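Local coordinates for MOBA relate protein (Mycobacterium sp., PDB 2WAW) that is of unknown function but carries a MobA-like NTP transferase domain, and so probably binds a nucleotide and transfers a nucleotidyl group, at residues S4-V9 with G98-L103; P22-P27 with D58-K63; I50-G55 with D70-D75; G123-V128 with G165-R170. One frame throughout, in Å; residues are numbered along the deposited sequence. Where two conformers were deposited one is given.

Contact 1 of 4, residues S4-V9 with G98-L103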
loop_
_atom_site.group_PDB
_atom_site.type_symbol
_atom_site.label_atom_id
_atom_site.label_comp_id
_atom_site.label_asym_id
_atom_site.label_seq_id
_atom_site.Cartn_x
_atom_site.Cartn_y
_atom_site.Cartn_z
ATOM N N SER A 4 16.012 -3.711 8.670
ATOM C CA SER A 4 15.011 -4.712 8.278
ATOM C C SER A 4 15.318 -5.299 6.906
ATOM O O SER A 4 14.876 -6.401 6.602
ATOM C CB SER A 4 13.597 -4.115 8.265
ATOM O OG SER A 4 13.477 -3.154 7.238
ATOM N N ARG A 5 16.050 -4.539 6.080
ATOM C CA ARG A 5 16.236 -4.857 4.650
ATOM C C ARG A 5 14.889 -4.956 3.910
ATOM O O ARG A 5 14.701 -5.762 2.993
ATOM C CB ARG A 5 17.099 -6.096 4.458
ATOM C CG ARG A 5 18.424 -5.974 5.173
ATOM C CD ARG A 5 19.410 -7.057 4.827
ATOM N NE ARG A 5 20.698 -6.732 5.438
ATOM C CZ ARG A 5 21.728 -7.566 5.553
ATOM N NH1 ARG A 5 21.648 -8.813 5.100
ATOM N NH2 ARG A 5 22.842 -7.144 6.136
ATOM N N VAL A 6 13.958 -4.112 4.332
ATOM C CA VAL A 6 12.639 -4.030 3.696
ATOM C C VAL A 6 12.315 -2.566 3.332
ATOM O O VAL A 6 12.477 -1.659 4.153
ATOM C CB VAL A 6 11.505 -4.620 4.604
ATOM C CG1 VAL A 6 10.168 -4.502 3.885
ATOM C CG2 VAL A 6 11.781 -6.079 4.939
ATOM N N THR A 7 11.815 -2.371 2.111
ATOM C CA THR A 7 11.265 -1.084 1.691
ATOM C C THR A 7 9.752 -1.182 1.670
ATOM O O THR A 7 9.212 -2.120 1.095
ATOM C CB THR A 7 11.779 -0.702 0.292
ATOM O OG1 THR A 7 13.167 -0.361 0.393
ATOM C CG2 THR A 7 11.012 0.506 -0.251
ATOM N N GLY A 8 9.082 -0.232 2.312
ATOM C CA GLY A 8 7.624 -0.121 2.207
ATOM C C GLY A 8 7.246 0.737 1.020
ATOM O O GLY A 8 7.913 1.723 0.735
ATOM N N VAL A 9 6.169 0.364 0.324
ATOM C CA VAL A 9 5.704 1.118 -0.831
ATOM C C VAL A 9 4.199 1.325 -0.640
ATOM O O VAL A 9 3.428 0.366 -0.635
ATOM C CB VAL A 9 5.947 0.353 -2.170
ATOM C CG1 VAL A 9 5.398 1.165 -3.389
ATOM C CG2 VAL A 9 7.449 0.010 -2.372
ATOM N N GLY A 98 13.149 -7.196 -0.282
ATOM C CA GLY A 98 11.827 -7.204 -0.893
ATOM C C GLY A 98 11.109 -5.934 -0.504
ATOM O O GLY A 98 11.665 -5.076 0.214
ATOM N N ILE A 99 9.874 -5.808 -0.980
ATOM C CA ILE A 99 9.051 -4.679 -0.610
ATOM C C ILE A 99 7.790 -5.171 0.035
ATOM O O ILE A 99 7.380 -6.304 -0.195
ATOM C CB ILE A 99 8.676 -3.786 -1.819
ATOM C CG1 ILE A 99 7.855 -4.583 -2.876
ATOM C CG2 ILE A 99 9.945 -3.096 -2.376
ATOM C CD1 ILE A 99 7.389 -3.744 -4.088
ATOM N N VAL A 100 7.185 -4.302 0.831
ATOM C CA VAL A 100 5.828 -4.493 1.304
ATOM C C VAL A 100 4.945 -3.457 0.629
ATOM O O VAL A 100 5.226 -2.249 0.697
ATOM C CB VAL A 100 5.743 -4.384 2.848
ATOM C CG1 VAL A 100 4.271 -4.321 3.332
ATOM C CG2 VAL A 100 6.489 -5.529 3.512
ATOM N N LEU A 101 3.894 -3.939 -0.029
ATOM C CA LEU A 101 2.941 -3.111 -0.788
ATOM C C LEU A 101 1.676 -2.867 -0.023
ATOM O O LEU A 101 1.065 -3.801 0.482
ATOM C CB LEU A 101 2.564 -3.826 -2.094
ATOM C CG LEU A 101 3.608 -4.011 -3.187
ATOM C CD1 LEU A 101 3.010 -4.889 -4.279
ATOM C CD2 LEU A 101 4.041 -2.659 -3.747
ATOM N N MET A 102 1.276 -1.604 0.043
ATOM C CA MET A 102 -0.022 -1.304 0.609
ATOM C C MET A 102 -0.626 -0.129 -0.125
ATOM O O MET A 102 0.044 0.563 -0.895
ATOM C CB MET A 102 0.086 -1.019 2.090
ATOM C CG MET A 102 0.510 0.377 2.390
ATOM S SD MET A 102 0.774 0.534 4.147
ATOM C CE MET A 102 2.543 0.223 4.263
ATOM N N LEU A 103 -1.941 0.020 0.019
ATOM C CA LEU A 103 -2.656 1.122 -0.638
ATOM C C LEU A 103 -2.721 2.339 0.272
ATOM O O LEU A 103 -2.851 2.189 1.488
ATOM C CB LEU A 103 -4.086 0.705 -1.023
ATOM C CG LEU A 103 -4.209 -0.489 -1.996
ATOM C CD1 LEU A 103 -5.663 -0.694 -2.407
ATOM C CD2 LEU A 103 -3.344 -0.312 -3.235
#
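V9 of the first strand and V100 of the second are joined by the shortest of the backbone bonds between S4-V9 and G98-L103, from V9 N to V100 O at 2.8 Å. The chains run parallel, and the bonds pass back and forth between them: V100 N gives to T7 O and M102 N to V9 O, each at 3.0 Å, whereas T7 N to G98 O is weak at 3.3 Å. T7 O is also approached by I99 CA at 3.1 Å, a CA-H...O contact usual in such a ladder. The pair lies in the middle of the mixed sheet of a GT-A-like fold, as in MobA-type nucleotidyltransferases, where strand 6-12 runs between 48-53 and 98-103.

Apolar contacts form on both faces. On one, the side chains of V9 and I99 cross obliquely, CG2 to CG2 at 4.0 Å, while V9 CB lies beside L101 CD2 at 3.9 Å. The V9 torsion (chi1 178°, CG1 anti to the backbone N) leaves CG2 beside that nitrogen, on the I99 side. Helix 84-90 packs over this patch through A88, L89 and L85. On the other face V6 CG1 meets V100 CG2 at 3.8 Å beneath W140 and F46, both of which touch the two valines. Among polar side chains, T7 OG1 is held by Q48 OE1, and S4 OG accepts from V6 N to close an ST turn.

Contact 2 of 4, residues P22-P27 with D58-K63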
loop_
_atom_site.group_PDB
_atom_site.type_symbol
_atom_site.label_atom_id
_atom_site.label_comp_id
_atom_site.label_asym_id
_atom_site.label_seq_id
_atom_site.Cartn_x
_atom_site.Cartn_y
_atom_site.Cartn_z
ATOM N N PRO A 22 -9.882 14.167 -4.691
ATOM C CA PRO A 22 -8.763 13.261 -4.362
ATOM C C PRO A 22 -8.998 12.515 -3.038
ATOM O O PRO A 22 -9.084 13.143 -1.980
ATOM C CB PRO A 22 -7.557 14.213 -4.273
ATOM C CG PRO A 22 -7.968 15.446 -5.094
ATOM C CD PRO A 22 -9.436 15.576 -4.739
ATOM N N LYS A 23 -9.135 11.191 -3.090
ATOM C CA LYS A 23 -9.443 10.446 -1.865
ATOM C C LYS A 23 -8.332 10.565 -0.811
ATOM O O LYS A 23 -8.598 10.461 0.384
ATOM C CB LYS A 23 -9.759 8.974 -2.163
ATOM C CG LYS A 23 -8.576 8.139 -2.631
ATOM C CD LYS A 23 -9.155 6.803 -3.126
ATOM C CE LYS A 23 -8.127 5.901 -3.696
ATOM N NZ LYS A 23 -8.784 4.638 -4.121
ATOM N N GLN A 24 -7.104 10.793 -1.276
ATOM C CA GLN A 24 -5.927 10.925 -0.407
ATOM C C GLN A 24 -6.153 12.021 0.644
ATOM O O GLN A 24 -5.640 11.934 1.763
ATOM C CB GLN A 24 -4.667 11.254 -1.258
ATOM C CG GLN A 24 -4.251 10.169 -2.295
ATOM C CD GLN A 24 -5.070 10.168 -3.598
ATOM O OE1 GLN A 24 -4.953 9.241 -4.436
ATOM N NE2 GLN A 24 -5.905 11.186 -3.778
ATOM N N LEU A 25 -6.930 13.017 0.274
ATOM C CA LEU A 25 -7.150 14.191 1.100
ATOM C C LEU A 25 -8.442 14.195 1.910
ATOM O O LEU A 25 -8.666 15.087 2.636
ATOM C CB LEU A 25 -7.025 15.476 0.256
ATOM C CG LEU A 25 -5.705 15.649 -0.475
ATOM C CD1 LEU A 25 -5.748 16.717 -1.427
ATOM C CD2 LEU A 25 -4.559 15.852 0.475
ATOM N N LEU A 26 -9.246 13.178 1.777
ATOM C CA LEU A 26 -10.480 13.077 2.577
ATOM C C LEU A 26 -10.201 13.112 4.085
ATOM O O LEU A 26 -9.314 12.406 4.585
ATOM C CB LEU A 26 -11.208 11.797 2.227
ATOM C CG LEU A 26 -11.720 11.697 0.794
ATOM C CD1 LEU A 26 -12.081 10.235 0.483
ATOM C CD2 LEU A 26 -12.907 12.640 0.544
ATOM N N PRO A 27 -10.953 13.940 4.826
ATOM C CA PRO A 27 -10.768 14.015 6.262
ATOM C C PRO A 27 -11.006 12.663 6.920
ATOM O O PRO A 27 -11.973 11.973 6.590
ATOM C CB PRO A 27 -11.860 15.005 6.695
ATOM C CG PRO A 27 -12.080 15.854 5.502
ATOM C CD PRO A 27 -11.967 14.890 4.347
ATOM N N ASP A 58 0.153 17.748 -6.493
ATOM C CA ASP A 58 0.325 19.136 -6.060
ATOM C C ASP A 58 -0.461 19.434 -4.791
ATOM O O ASP A 58 0.100 19.995 -3.840
ATOM C CB ASP A 58 -0.073 20.107 -7.174
ATOM C CG ASP A 58 0.980 20.211 -8.264
ATOM O OD1 ASP A 58 2.037 19.550 -8.148
ATOM O OD2 ASP A 58 0.748 20.959 -9.239
ATOM N N GLU A 59 -1.741 19.063 -4.779
ATOM C CA GLU A 59 -2.619 19.252 -3.613
ATOM C C GLU A 59 -2.135 18.415 -2.426
ATOM O O GLU A 59 -2.118 18.869 -1.284
ATOM C CB GLU A 59 -4.064 18.859 -3.951
ATOM C CG GLU A 59 -4.684 19.569 -5.147
ATOM C CD GLU A 59 -5.945 18.875 -5.646
ATOM O OE1 GLU A 59 -7.017 19.071 -5.035
ATOM O OE2 GLU A 59 -5.867 18.128 -6.647
ATOM N N VAL A 60 -1.756 17.169 -2.706
ATOM C CA VAL A 60 -1.288 16.265 -1.657
ATOM C C VAL A 60 0.000 16.769 -0.977
ATOM O O VAL A 60 0.130 16.718 0.255
ATOM C CB VAL A 60 -1.112 14.825 -2.177
ATOM C CG1 VAL A 60 -0.471 13.942 -1.119
ATOM C CG2 VAL A 60 -2.457 14.245 -2.559
ATOM N N LEU A 61 0.905 17.293 -1.766
ATOM C CA LEU A 61 2.141 17.808 -1.262
ATOM C C LEU A 61 1.878 18.967 -0.313
ATOM O O LEU A 61 2.616 19.193 0.581
ATOM C CB LEU A 61 3.076 18.223 -2.391
ATOM C CG LEU A 61 3.548 17.173 -3.367
ATOM C CD1 LEU A 61 4.417 17.706 -4.464
ATOM C CD2 LEU A 61 4.189 16.020 -2.712
ATOM N N GLU A 62 0.859 19.745 -0.594
ATOM C CA GLU A 62 0.476 20.864 0.251
ATOM C C GLU A 62 -0.126 20.453 1.588
ATOM O O GLU A 62 -0.017 21.175 2.504
ATOM C CB GLU A 62 -0.431 21.859 -0.485
ATOM C CG GLU A 62 0.176 22.459 -1.744
ATOM C CD GLU A 62 -0.782 23.228 -2.685
ATOM O OE1 GLU A 62 -2.022 23.199 -2.558
ATOM O OE2 GLU A 62 -0.257 23.878 -3.592
ATOM N N LYS A 63 -0.771 19.298 1.661
ATOM C CA LYS A 63 -1.652 18.955 2.793
ATOM C C LYS A 63 -1.324 17.687 3.590
ATOM O O LYS A 63 -1.955 17.428 4.618
ATOM C CB LYS A 63 -3.108 18.869 2.323
ATOM C CG LYS A 63 -3.708 20.199 1.895
ATOM C CD LYS A 63 -5.076 19.996 1.276
ATOM C CE LYS A 63 -5.677 21.315 0.823
ATOM N NZ LYS A 63 -7.099 21.148 0.413
#
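A short 3-10 turn, in the loop that follows strand 6-12, rests L25 against one side of helix 57-63; the contact is apolar apart from the end of E59. L25 is the centre of it, and its forked end spreads over the helix. CD1 reaches E59 CB at 3.7 Å, and CD2 lies over one turn of the helix, 3.8 Å from K63 CB and 3.9 Å from V60 CA. The leucine crosses E59 and K63 at about a right angle, and the side-chain atoms it meets there are their CB carbons.

Next to it, V60 CG2 touches Q24 CB at 3.9 Å, and L34 of helix 33-42 packs on both residues. P22 CG faces the E59 carboxylate, but E59 was modelled in two conformers, and this part is less certain. Within the loop, L25 N bonds to P22 O at 3.1 Å, which closes the turn. K23 takes no part in the contact; its NZ bonds to the carbonyls of Y15 and V182. A lysine at the end of a glycine-containing loop after the first strand is typical of the nucleotide-binding signature of MobA-like transferases, and this segment is consistent with it.

Contact 3 of 4, residues I50-G55 with D70-D75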
loop_
_atom_site.group_PDB
_atom_site.type_symbol
_atom_site.label_atom_id
_atom_site.label_comp_id
_atom_site.label_asym_id
_atom_site.label_seq_id
_atom_site.Cartn_x
_atom_site.Cartn_y
_atom_site.Cartn_z
ATOM N N ILE A 50 8.465 4.565 0.431
ATOM C CA ILE A 50 8.134 5.219 -0.823
ATOM C C ILE A 50 6.620 5.423 -0.930
ATOM O O ILE A 50 5.879 4.573 -0.601
ATOM C CB ILE A 50 8.534 4.350 -2.022
ATOM C CG1 ILE A 50 10.051 4.173 -2.094
ATOM C CG2 ILE A 50 7.969 4.896 -3.313
ATOM C CD1 ILE A 50 10.466 3.169 -3.052
ATOM N N VAL A 51 6.228 6.598 -1.340
ATOM C CA VAL A 51 4.811 6.872 -1.592
ATOM C C VAL A 51 4.661 7.350 -3.022
ATOM O O VAL A 51 5.395 8.247 -3.471
ATOM C CB VAL A 51 4.267 7.965 -0.650
ATOM C CG1 VAL A 51 2.719 8.099 -0.776
ATOM C CG2 VAL A 51 4.702 7.701 0.787
ATOM N N THR A 52 3.719 6.739 -3.753
ATOM C CA THR A 52 3.457 7.192 -5.125
ATOM C C THR A 52 2.237 8.090 -5.144
ATOM O O THR A 52 1.267 7.877 -4.401
ATOM C CB THR A 52 3.240 6.021 -6.124
ATOM O OG1 THR A 52 2.027 5.341 -5.780
ATOM C CG2 THR A 52 4.404 5.006 -6.069
ATOM N N LEU A 53 2.302 9.101 -6.001
ATOM C CA LEU A 53 1.210 10.046 -6.149
ATOM C C LEU A 53 0.999 10.304 -7.620
ATOM O O LEU A 53 1.943 10.235 -8.414
ATOM C CB LEU A 53 1.545 11.355 -5.429
ATOM C CG LEU A 53 1.765 11.297 -3.920
ATOM C CD1 LEU A 53 2.211 12.651 -3.406
ATOM C CD2 LEU A 53 0.494 10.900 -3.275
ATOM N N GLY A 54 -0.238 10.619 -7.984
ATOM C CA GLY A 54 -0.565 10.861 -9.383
ATOM C C GLY A 54 -0.934 12.309 -9.662
ATOM O O GLY A 54 -0.270 13.237 -9.185
ATOM N N GLY A 55 -2.024 12.494 -10.410
ATOM C CA GLY A 55 -2.476 13.823 -10.837
ATOM C C GLY A 55 -2.752 14.827 -9.725
ATOM O O GLY A 55 -2.592 16.033 -9.932
ATOM N N ASP A 70 10.312 8.873 0.392
ATOM C CA ASP A 70 10.653 8.997 -1.025
ATOM C C ASP A 70 9.361 9.123 -1.817
ATOM O O ASP A 70 8.552 8.189 -1.853
ATOM C CB ASP A 70 11.461 7.794 -1.506
ATOM C CG ASP A 70 12.844 7.764 -0.905
ATOM O OD1 ASP A 70 13.508 8.832 -0.885
ATOM O OD2 ASP A 70 13.268 6.690 -0.443
ATOM N N ILE A 71 9.179 10.281 -2.432
ATOM C CA ILE A 71 7.948 10.617 -3.160
ATOM C C ILE A 71 8.131 10.371 -4.647
ATOM O O ILE A 71 9.020 10.963 -5.275
ATOM C CB ILE A 71 7.545 12.092 -2.894
ATOM C CG1 ILE A 71 7.332 12.338 -1.389
ATOM C CG2 ILE A 71 6.337 12.510 -3.730
ATOM C CD1 ILE A 71 6.364 11.356 -0.689
ATOM N N VAL A 72 7.278 9.518 -5.214
ATOM C CA VAL A 72 7.420 9.114 -6.616
ATOM C C VAL A 72 6.176 9.645 -7.351
ATOM O O VAL A 72 5.062 9.256 -7.041
ATOM C CB VAL A 72 7.574 7.590 -6.731
ATOM C CG1 VAL A 72 7.533 7.148 -8.186
ATOM C CG2 VAL A 72 8.902 7.136 -6.058
ATOM N N LEU A 73 6.372 10.577 -8.283
ATOM C CA LEU A 73 5.229 11.248 -8.927
ATOM C C LEU A 73 5.033 10.676 -10.317
ATOM O O LEU A 73 5.992 10.559 -11.078
ATOM C CB LEU A 73 5.464 12.766 -9.028
ATOM C CG LEU A 73 5.855 13.552 -7.775
ATOM C CD1 LEU A 73 6.011 15.036 -8.087
ATOM C CD2 LEU A 73 4.837 13.354 -6.680
ATOM N N VAL A 74 3.798 10.316 -10.648
ATOM C CA VAL A 74 3.488 9.737 -11.958
ATOM C C VAL A 74 2.304 10.461 -12.611
ATOM O O VAL A 74 1.580 11.225 -11.956
ATOM C CB VAL A 74 3.221 8.210 -11.889
ATOM C CG1 VAL A 74 4.426 7.464 -11.295
ATOM C CG2 VAL A 74 1.961 7.905 -11.069
ATOM N N ASP A 75 2.145 10.248 -13.911
ATOM C CA ASP A 75 0.983 10.746 -14.639
ATOM C C ASP A 75 -0.241 9.893 -14.315
ATOM O O ASP A 75 -0.111 8.718 -13.946
ATOM C CB ASP A 75 1.239 10.671 -16.144
ATOM C CG ASP A 75 2.344 11.600 -16.594
ATOM O OD1 ASP A 75 3.077 11.228 -17.530
ATOM O OD2 ASP A 75 2.474 12.697 -16.009
HETATM O O HOH W 1 2.304 13.445 -10.130
#
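The flat groups that meet between I50-G55 and D70-D75 are peptide units, linked by N-H...O bonds with aliphatic side chains above and below the ladder. V51 N bonds to D70 O, V72 N to V51 O and V74 N to L53 O, all at 2.9 Å, and L53 N to V72 O completes the parallel set; V72 N stands 18° from the carbonyl plane of V51. One sheet face carries I50, T52, D70 and V72, where the side chains of I50 and V72 cross at a slant, CG2 to CG2 at 3.7 Å. The other carries V51, L53, I71 and L73. There I71 bends at chi2 (-52°), which puts CD1 4.0 Å from V51 CB, while its CG2 meets L53 CD1 at 4.1 Å.

These strands are the two arms of a beta-alpha-beta unit whose helix, 57-63, packs on L53 through V60 and L61. Past the ladder, a water donates to G54 O at 2.7 Å and to V74 O at 3.0 Å, extending the join where the strands have ended. Polar groups find partners beyond the pair: T52 OG1 bonds with S84 OG and A12 N, D70 OD2 with Q48 NE2. The chemistry thus implies an interface secured by main-chain bonds and aliphatic contact, with no charge pairing across it.

Contact 4 of 4, residues G123-V128 with G165-R170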
loop_
_atom_site.group_PDB
_atom_site.type_symbol
_atom_site.label_atom_id
_atom_site.label_comp_id
_atom_site.label_asym_id
_atom_site.label_seq_id
_atom_site.Cartn_x
_atom_site.Cartn_y
_atom_site.Cartn_z
ATOM N N GLY A 123 12.585 -15.567 2.641
ATOM C CA GLY A 123 12.598 -16.879 1.983
ATOM C C GLY A 123 11.322 -17.353 1.286
ATOM O O GLY A 123 11.271 -18.500 0.826
ATOM N N ALA A 124 10.297 -16.495 1.211
ATOM C CA ALA A 124 9.155 -16.721 0.304
ATOM C C ALA A 124 9.248 -15.738 -0.863
ATOM O O ALA A 124 9.702 -14.601 -0.697
ATOM C CB ALA A 124 7.828 -16.565 1.022
ATOM N N THR A 125 8.829 -16.176 -2.044
ATOM C CA THR A 125 8.845 -15.317 -3.228
ATOM C C THR A 125 7.810 -14.198 -3.123
ATOM O O THR A 125 8.129 -13.035 -3.363
ATOM C CB THR A 125 8.657 -16.136 -4.533
ATOM O OG1 THR A 125 9.721 -17.090 -4.649
ATOM C CG2 THR A 125 8.674 -15.234 -5.749
ATOM N N ILE A 126 6.579 -14.562 -2.755
ATOM C CA ILE A 126 5.502 -13.615 -2.450
ATOM C C ILE A 126 4.862 -14.044 -1.138
ATOM O O ILE A 126 4.792 -15.235 -0.843
ATOM C CB ILE A 126 4.414 -13.621 -3.558
ATOM C CG1 ILE A 126 5.006 -13.140 -4.891
ATOM C CG2 ILE A 126 3.198 -12.791 -3.147
ATOM C CD1 ILE A 126 4.105 -13.356 -6.104
ATOM N N ALA A 127 4.434 -13.085 -0.330
ATOM C CA ALA A 127 3.568 -13.445 0.807
ATOM C C ALA A 127 2.397 -12.492 0.890
ATOM O O ALA A 127 2.479 -11.348 0.425
ATOM C CB ALA A 127 4.355 -13.442 2.084
ATOM N N VAL A 128 1.302 -12.967 1.474
ATOM C CA VAL A 128 0.082 -12.159 1.584
ATOM C C VAL A 128 -0.526 -12.322 2.965
ATOM O O VAL A 128 -0.275 -13.324 3.636
ATOM C CB VAL A 128 -0.961 -12.535 0.496
ATOM C CG1 VAL A 128 -0.367 -12.368 -0.903
ATOM C CG2 VAL A 128 -1.507 -13.958 0.712
ATOM N N GLY A 165 0.157 -18.996 -9.992
ATOM C CA GLY A 165 0.747 -20.295 -9.642
ATOM C C GLY A 165 2.202 -20.489 -10.058
ATOM O O GLY A 165 2.772 -21.571 -9.839
ATOM N N ARG A 166 2.807 -19.458 -10.652
ATOM C CA ARG A 166 4.215 -19.533 -11.069
ATOM C C ARG A 166 5.171 -19.368 -9.888
ATOM O O ARG A 166 6.316 -19.824 -9.948
ATOM C CB ARG A 166 4.559 -18.456 -12.107
ATOM C CG ARG A 166 3.609 -18.324 -13.284
ATOM C CD ARG A 166 3.986 -17.075 -14.074
ATOM N NE ARG A 166 2.841 -16.199 -14.320
ATOM C CZ ARG A 166 2.927 -14.881 -14.498
ATOM N NH1 ARG A 166 4.107 -14.271 -14.453
ATOM N NH2 ARG A 166 1.827 -14.168 -14.716
ATOM N N HIS A 167 4.708 -18.692 -8.833
ATOM C CA HIS A 167 5.567 -18.360 -7.697
ATOM C C HIS A 167 4.961 -18.851 -6.399
ATOM O O HIS A 167 3.733 -18.921 -6.276
ATOM C CB HIS A 167 5.770 -16.847 -7.605
ATOM C CG HIS A 167 6.331 -16.233 -8.853
ATOM N ND1 HIS A 167 5.591 -15.407 -9.672
ATOM C CD2 HIS A 167 7.561 -16.316 -9.416
ATOM C CE1 HIS A 167 6.339 -15.007 -10.686
ATOM N NE2 HIS A 167 7.539 -15.543 -10.555
ATOM N N GLY A 168 5.819 -19.186 -5.439
ATOM C CA GLY A 168 5.363 -19.541 -4.097
ATOM C C GLY A 168 4.690 -18.337 -3.473
ATOM O O GLY A 168 5.185 -17.207 -3.579
ATOM N N VAL A 169 3.541 -18.582 -2.855
ATOM C CA VAL A 169 2.776 -17.536 -2.196
ATOM C C VAL A 169 2.467 -17.977 -0.786
ATOM O O VAL A 169 1.657 -18.902 -0.562
ATOM C CB VAL A 169 1.470 -17.213 -2.961
ATOM C CG1 VAL A 169 0.620 -16.189 -2.188
ATOM C CG2 VAL A 169 1.777 -16.710 -4.368
ATOM N N ARG A 170 3.092 -17.313 0.178
ATOM C CA ARG A 170 2.889 -17.697 1.567
ATOM C C ARG A 170 1.753 -16.898 2.194
ATOM O O ARG A 170 1.772 -15.671 2.151
ATOM C CB ARG A 170 4.168 -17.492 2.343
ATOM C CG ARG A 170 4.201 -18.230 3.623
ATOM C CD ARG A 170 5.595 -18.226 4.211
ATOM N NE ARG A 170 5.659 -19.182 5.303
ATOM C CZ ARG A 170 6.730 -19.394 6.063
ATOM N NH1 ARG A 170 7.834 -18.677 5.903
ATOM N NH2 ARG A 170 6.671 -20.311 7.015
#
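V128 N gives its hydrogen to R170 O at 2.8 Å with an angle of 161° at the hydrogen, the shortest polar bond between G123-V128 and G165-R170. The same carbonyl receives a CA-H...O contact from A127 CA at 3.2 Å. One step back along the ladder, R170 N bonds to I126 O at 2.9 Å, its nitrogen standing 24° from the carbonyl plane, and I126 N reaches G168 O at 3.1 Å over a more bent path. The two strands run parallel, I126 being paired with V169 and A127 with R170.

Ahead of the ladder the loop ends pack together. T125 CG2, anti to the backbone N (chi1 -60° for OG1), comes to 3.8 Å from H167 CB and lies obliquely to the imidazole ring; I126 CD1 also approaches the CB of H167. R166 CB lies over one face of that ring, offset toward the rim. On the A127 side of the sheet, A124 CB touches R170 CB at 4.0 Å; the arginine then runs on, extended, until its NH1 bonds to G120 O. On the opposite side the V128 and V169 side chains slant across each other, CG1 to CG1, and I162 of helix 158-163 packs on I126 and V128. Strand 169-173 is an outermost strand of the mixed sheet, added parallel to 126-131, as expected for the last strand in the 3-2-1-4-6-5-7 order of a GT-A-like nucleotidyltransferase.

In the fold
Contacts 1, 3 and 4 sample one mixed sheet: contact 1 near its middle, contact 3 at the 70-73 border and contact 4 at the 169-173 border, the last two with centres about 27 Å apart. Contacts 1 and 3 touch through G8 O and I50 N and by packing of T7 on I50. Contact 2 lies off the sheet; its V60 and L61 pack on L53 of contact 3. Contacts 2 and 3 fall between the segments of contact 1, their own segments alternating, so that strand 48-53 leads to helix 57-63 and then strand 70-73; contact 4 follows. The loop after strand 6-12, probably nucleotide-binding, rests on helix 57-63 in contact 2, whose centre is about 34 Å from that of contact 4.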